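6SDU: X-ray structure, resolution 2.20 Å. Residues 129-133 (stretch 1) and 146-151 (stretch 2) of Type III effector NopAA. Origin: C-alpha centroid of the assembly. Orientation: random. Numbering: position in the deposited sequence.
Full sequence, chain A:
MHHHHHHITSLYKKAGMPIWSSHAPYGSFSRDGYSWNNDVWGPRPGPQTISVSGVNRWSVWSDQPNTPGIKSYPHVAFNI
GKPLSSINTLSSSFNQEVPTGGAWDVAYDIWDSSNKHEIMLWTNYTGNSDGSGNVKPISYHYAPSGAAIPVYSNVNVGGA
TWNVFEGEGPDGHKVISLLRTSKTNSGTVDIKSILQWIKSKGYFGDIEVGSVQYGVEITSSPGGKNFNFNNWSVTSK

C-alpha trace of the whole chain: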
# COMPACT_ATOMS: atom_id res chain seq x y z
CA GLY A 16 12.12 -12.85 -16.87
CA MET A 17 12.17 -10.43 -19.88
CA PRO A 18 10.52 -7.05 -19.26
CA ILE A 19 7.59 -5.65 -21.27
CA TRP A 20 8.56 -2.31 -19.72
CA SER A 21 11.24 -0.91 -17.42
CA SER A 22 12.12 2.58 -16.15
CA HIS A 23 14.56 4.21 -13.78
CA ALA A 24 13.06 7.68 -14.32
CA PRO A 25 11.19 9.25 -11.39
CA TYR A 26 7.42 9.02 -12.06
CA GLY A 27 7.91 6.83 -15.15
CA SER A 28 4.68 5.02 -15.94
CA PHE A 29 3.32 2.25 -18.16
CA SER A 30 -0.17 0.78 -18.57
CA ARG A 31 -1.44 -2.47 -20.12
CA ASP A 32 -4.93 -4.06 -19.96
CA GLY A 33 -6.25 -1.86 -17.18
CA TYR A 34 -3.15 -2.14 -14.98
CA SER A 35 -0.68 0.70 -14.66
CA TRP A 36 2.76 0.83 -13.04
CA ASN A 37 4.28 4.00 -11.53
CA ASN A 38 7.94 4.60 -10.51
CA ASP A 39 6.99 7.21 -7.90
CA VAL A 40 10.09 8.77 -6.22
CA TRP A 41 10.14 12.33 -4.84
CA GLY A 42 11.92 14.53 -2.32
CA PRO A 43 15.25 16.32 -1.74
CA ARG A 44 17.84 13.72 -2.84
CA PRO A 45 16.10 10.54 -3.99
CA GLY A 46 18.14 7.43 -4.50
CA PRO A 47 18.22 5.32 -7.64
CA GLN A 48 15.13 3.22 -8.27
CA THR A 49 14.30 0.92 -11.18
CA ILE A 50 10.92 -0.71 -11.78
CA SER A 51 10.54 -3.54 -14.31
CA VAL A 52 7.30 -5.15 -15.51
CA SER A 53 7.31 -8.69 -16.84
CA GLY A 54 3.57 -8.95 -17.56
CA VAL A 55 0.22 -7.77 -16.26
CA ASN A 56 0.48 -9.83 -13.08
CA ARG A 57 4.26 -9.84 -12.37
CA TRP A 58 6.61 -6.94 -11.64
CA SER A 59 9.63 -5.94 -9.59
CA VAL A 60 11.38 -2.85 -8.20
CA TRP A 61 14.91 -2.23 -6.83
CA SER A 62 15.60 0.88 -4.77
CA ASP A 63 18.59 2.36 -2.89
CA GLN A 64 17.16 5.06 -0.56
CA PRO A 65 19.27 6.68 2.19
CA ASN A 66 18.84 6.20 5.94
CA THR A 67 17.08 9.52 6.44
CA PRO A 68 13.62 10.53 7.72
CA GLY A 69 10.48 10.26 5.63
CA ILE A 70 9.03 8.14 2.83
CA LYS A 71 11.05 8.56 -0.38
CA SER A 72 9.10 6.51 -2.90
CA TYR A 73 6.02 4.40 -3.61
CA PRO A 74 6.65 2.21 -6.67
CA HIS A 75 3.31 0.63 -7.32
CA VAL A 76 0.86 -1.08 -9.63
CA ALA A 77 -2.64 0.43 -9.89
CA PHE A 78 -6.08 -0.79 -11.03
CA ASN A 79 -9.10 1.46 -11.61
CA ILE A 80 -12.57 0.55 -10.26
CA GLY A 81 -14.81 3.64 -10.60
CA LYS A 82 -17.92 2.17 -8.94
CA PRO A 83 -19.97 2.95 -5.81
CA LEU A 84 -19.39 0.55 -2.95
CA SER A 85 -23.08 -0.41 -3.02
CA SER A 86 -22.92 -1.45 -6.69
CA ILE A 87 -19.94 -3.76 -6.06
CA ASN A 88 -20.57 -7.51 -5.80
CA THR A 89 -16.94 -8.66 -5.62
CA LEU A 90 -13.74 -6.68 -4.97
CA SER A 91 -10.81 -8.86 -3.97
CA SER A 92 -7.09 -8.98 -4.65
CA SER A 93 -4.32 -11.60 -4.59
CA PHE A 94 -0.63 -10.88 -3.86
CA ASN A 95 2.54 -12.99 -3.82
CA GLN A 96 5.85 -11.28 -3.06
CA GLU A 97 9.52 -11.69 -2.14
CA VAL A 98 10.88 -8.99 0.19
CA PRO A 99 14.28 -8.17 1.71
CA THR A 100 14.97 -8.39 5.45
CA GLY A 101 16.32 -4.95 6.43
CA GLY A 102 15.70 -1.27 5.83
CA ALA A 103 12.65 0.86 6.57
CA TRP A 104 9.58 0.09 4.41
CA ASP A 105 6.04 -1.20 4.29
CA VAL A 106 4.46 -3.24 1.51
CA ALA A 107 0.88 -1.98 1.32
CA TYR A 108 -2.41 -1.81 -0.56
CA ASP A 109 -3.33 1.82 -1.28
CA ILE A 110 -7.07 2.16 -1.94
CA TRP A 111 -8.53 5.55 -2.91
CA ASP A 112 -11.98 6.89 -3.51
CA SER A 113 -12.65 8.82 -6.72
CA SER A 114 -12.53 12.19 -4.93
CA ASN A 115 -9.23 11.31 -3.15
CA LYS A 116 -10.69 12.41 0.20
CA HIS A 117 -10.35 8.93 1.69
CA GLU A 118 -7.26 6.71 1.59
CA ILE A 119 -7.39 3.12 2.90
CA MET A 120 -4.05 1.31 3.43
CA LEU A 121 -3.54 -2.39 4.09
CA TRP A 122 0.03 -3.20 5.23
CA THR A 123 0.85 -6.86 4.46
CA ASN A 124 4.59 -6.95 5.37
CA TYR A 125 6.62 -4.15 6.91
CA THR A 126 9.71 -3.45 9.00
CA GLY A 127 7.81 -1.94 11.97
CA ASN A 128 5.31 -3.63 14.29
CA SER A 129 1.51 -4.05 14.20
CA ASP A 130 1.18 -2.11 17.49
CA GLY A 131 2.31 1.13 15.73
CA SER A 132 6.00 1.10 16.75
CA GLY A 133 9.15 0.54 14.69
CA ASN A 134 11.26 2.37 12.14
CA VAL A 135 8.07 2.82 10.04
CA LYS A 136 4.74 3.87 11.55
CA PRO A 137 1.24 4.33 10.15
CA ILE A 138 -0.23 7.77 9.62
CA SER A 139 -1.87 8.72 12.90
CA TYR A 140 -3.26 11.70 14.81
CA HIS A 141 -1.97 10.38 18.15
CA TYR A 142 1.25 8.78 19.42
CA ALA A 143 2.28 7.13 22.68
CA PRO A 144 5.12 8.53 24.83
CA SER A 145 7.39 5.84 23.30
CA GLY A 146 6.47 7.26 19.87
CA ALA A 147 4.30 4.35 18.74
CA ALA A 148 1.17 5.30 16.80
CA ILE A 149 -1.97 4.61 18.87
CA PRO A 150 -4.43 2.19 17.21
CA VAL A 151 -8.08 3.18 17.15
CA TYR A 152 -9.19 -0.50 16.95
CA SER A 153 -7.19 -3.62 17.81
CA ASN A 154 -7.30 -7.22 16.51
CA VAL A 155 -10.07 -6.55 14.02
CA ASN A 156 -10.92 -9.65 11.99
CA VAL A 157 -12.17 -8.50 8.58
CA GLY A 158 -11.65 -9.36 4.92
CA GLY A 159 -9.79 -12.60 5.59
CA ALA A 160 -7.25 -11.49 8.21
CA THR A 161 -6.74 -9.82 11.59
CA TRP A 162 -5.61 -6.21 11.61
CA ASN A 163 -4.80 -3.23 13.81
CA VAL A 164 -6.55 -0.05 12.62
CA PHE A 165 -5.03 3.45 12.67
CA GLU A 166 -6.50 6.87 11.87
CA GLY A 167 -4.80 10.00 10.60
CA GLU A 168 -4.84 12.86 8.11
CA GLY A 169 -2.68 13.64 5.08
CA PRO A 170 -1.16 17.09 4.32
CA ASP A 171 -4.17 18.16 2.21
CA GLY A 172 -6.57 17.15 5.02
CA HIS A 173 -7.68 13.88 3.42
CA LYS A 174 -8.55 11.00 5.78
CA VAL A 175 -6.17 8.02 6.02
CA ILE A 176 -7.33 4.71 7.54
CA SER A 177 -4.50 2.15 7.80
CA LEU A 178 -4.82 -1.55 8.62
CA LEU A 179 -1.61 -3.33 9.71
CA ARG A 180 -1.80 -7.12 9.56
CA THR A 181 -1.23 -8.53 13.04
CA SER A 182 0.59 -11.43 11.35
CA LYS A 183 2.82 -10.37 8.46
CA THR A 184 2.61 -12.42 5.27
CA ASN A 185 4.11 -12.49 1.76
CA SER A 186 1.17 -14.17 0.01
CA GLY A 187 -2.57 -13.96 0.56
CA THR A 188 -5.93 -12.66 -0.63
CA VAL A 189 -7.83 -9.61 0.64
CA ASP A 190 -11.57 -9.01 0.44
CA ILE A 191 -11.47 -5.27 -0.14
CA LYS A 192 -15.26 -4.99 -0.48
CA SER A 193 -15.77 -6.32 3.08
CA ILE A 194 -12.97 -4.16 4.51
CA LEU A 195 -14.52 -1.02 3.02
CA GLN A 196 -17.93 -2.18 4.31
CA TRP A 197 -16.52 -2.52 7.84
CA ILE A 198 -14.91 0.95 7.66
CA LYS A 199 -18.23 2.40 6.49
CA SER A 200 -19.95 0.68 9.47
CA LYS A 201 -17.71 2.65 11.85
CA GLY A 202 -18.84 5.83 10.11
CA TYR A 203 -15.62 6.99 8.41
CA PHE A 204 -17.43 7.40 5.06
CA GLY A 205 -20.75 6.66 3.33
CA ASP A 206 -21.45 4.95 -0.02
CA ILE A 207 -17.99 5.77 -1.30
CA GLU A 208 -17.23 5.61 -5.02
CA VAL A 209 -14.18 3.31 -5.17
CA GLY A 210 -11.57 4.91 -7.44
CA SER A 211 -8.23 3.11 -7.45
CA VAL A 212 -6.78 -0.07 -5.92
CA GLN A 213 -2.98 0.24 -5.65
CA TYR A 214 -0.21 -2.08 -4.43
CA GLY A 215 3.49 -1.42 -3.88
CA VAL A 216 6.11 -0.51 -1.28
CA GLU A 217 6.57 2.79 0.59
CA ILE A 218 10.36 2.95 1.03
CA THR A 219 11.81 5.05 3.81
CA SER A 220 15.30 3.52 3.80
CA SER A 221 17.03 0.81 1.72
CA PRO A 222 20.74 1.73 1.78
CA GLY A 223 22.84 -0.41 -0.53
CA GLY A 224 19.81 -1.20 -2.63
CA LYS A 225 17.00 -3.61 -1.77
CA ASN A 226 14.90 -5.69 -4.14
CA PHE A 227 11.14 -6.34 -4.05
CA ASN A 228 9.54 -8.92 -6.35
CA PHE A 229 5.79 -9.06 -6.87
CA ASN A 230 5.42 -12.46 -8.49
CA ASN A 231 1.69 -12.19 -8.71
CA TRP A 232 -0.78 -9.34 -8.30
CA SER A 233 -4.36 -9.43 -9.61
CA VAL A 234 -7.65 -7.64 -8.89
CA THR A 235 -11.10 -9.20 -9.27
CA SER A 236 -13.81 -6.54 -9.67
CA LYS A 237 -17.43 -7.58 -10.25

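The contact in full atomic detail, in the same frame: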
# COMPACT_ATOMS: atom_id res chain seq x y z
N SER A 129 2.96 -4.26 14.31
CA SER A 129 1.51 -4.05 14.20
C SER A 129 0.95 -3.16 15.29
O SER A 129 -0.16 -2.64 15.13
CB SER A 129 0.77 -5.40 14.20
OG SER A 129 0.89 -6.06 15.45
N ASP A 130 1.66 -2.98 16.41
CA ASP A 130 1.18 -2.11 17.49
C ASP A 130 1.45 -0.62 17.25
O ASP A 130 1.17 0.19 18.16
CB ASP A 130 1.81 -2.55 18.83
CG ASP A 130 3.32 -2.36 18.88
OD1 ASP A 130 3.91 -1.79 17.94
OD2 ASP A 130 3.93 -2.79 19.88
N GLY A 131 2.00 -0.25 16.09
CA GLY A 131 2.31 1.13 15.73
C GLY A 131 3.73 1.61 16.02
O GLY A 131 4.02 2.79 15.81
N SER A 132 4.62 0.73 16.48
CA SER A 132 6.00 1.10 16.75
C SER A 132 6.91 0.52 15.67
O SER A 132 6.48 -0.29 14.84
CB SER A 132 6.43 0.61 18.14
OG SER A 132 6.45 -0.80 18.18
N GLY A 133 8.15 1.01 15.63
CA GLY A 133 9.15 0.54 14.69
C GLY A 133 9.73 1.69 13.90
O GLY A 133 9.38 2.85 14.09
N GLY A 146 6.56 6.92 21.27
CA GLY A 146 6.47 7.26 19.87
C GLY A 146 5.71 6.30 18.99
O GLY A 146 5.57 6.58 17.80
N ALA A 147 5.09 5.27 19.55
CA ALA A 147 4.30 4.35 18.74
C ALA A 147 2.96 5.00 18.40
O ALA A 147 2.36 5.67 19.24
CB ALA A 147 4.05 3.04 19.50
N ALA A 148 2.50 4.82 17.16
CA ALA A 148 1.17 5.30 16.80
C ALA A 148 0.14 4.54 17.63
O ALA A 148 0.34 3.37 17.95
CB ALA A 148 0.89 5.10 15.31
N ILE A 149 -0.93 5.22 18.03
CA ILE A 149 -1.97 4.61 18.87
C ILE A 149 -3.08 4.07 17.99
O ILE A 149 -3.75 4.85 17.30
CB ILE A 149 -2.54 5.61 19.88
CG1 ILE A 149 -1.43 6.14 20.80
CG2 ILE A 149 -3.68 4.92 20.68
CD1 ILE A 149 -1.84 7.36 21.62
N PRO A 150 -3.34 2.76 18.01
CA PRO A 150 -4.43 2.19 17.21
C PRO A 150 -5.79 2.67 17.72
O PRO A 150 -5.99 2.88 18.92
CB PRO A 150 -4.31 0.68 17.44
CG PRO A 150 -3.03 0.45 18.17
CD PRO A 150 -2.59 1.75 18.79
N VAL A 151 -6.71 2.85 16.78
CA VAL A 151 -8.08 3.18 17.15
C VAL A 151 -8.92 1.92 17.37
O VAL A 151 -9.90 1.96 18.12
CB VAL A 151 -8.72 4.11 16.10
CG1 VAL A 151 -7.96 5.43 16.06
CG2 VAL A 151 -8.74 3.46 14.73

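The two loop segments meet in a small, backbone-led contact, burying 196 Å² in total and held by a single hydrogen bond between main chains. Ala148 N donates to Gly131 O at 2.9 Å, with an N-H...O angle of 152°. The same carbonyl oxygen also receives a CA-H...O contact from the preceding residue, with Ala147 CA 3.3 Å from Gly131 O, so the acceptor sits against two successive residues of the partner loop. Gly131 is buried and its lack of a side chain permits this close approach: an ideal CB would point toward the other stretch and lie 2.2 Å from Ala148 O, a clash. Its phi/psi of 94/5° independently calls for glycine, because a CB would also be jammed against the carbonyl of Asp130. That carbonyl makes no hydrogen bond across the contact; Asp130 O lies 3.3 Å from Ala148 O, but both are acceptors. Apolar packing supplements the backbone hydrogen bond. Ala147 directs its methyl toward stretch 1, where Ala147 CB comes within 3.7 Å of Ser132 CB. Separately, Pro150 CD lies 4.1 Å from Asp130 O, a loose van der Waals approach. Within stretch 1, Asp130 OD1 accepts hydrogen bonds from Ser132 N at 3.0 Å and from Ser132 OG at 2.7 Å, linking the residues on either side of Gly131.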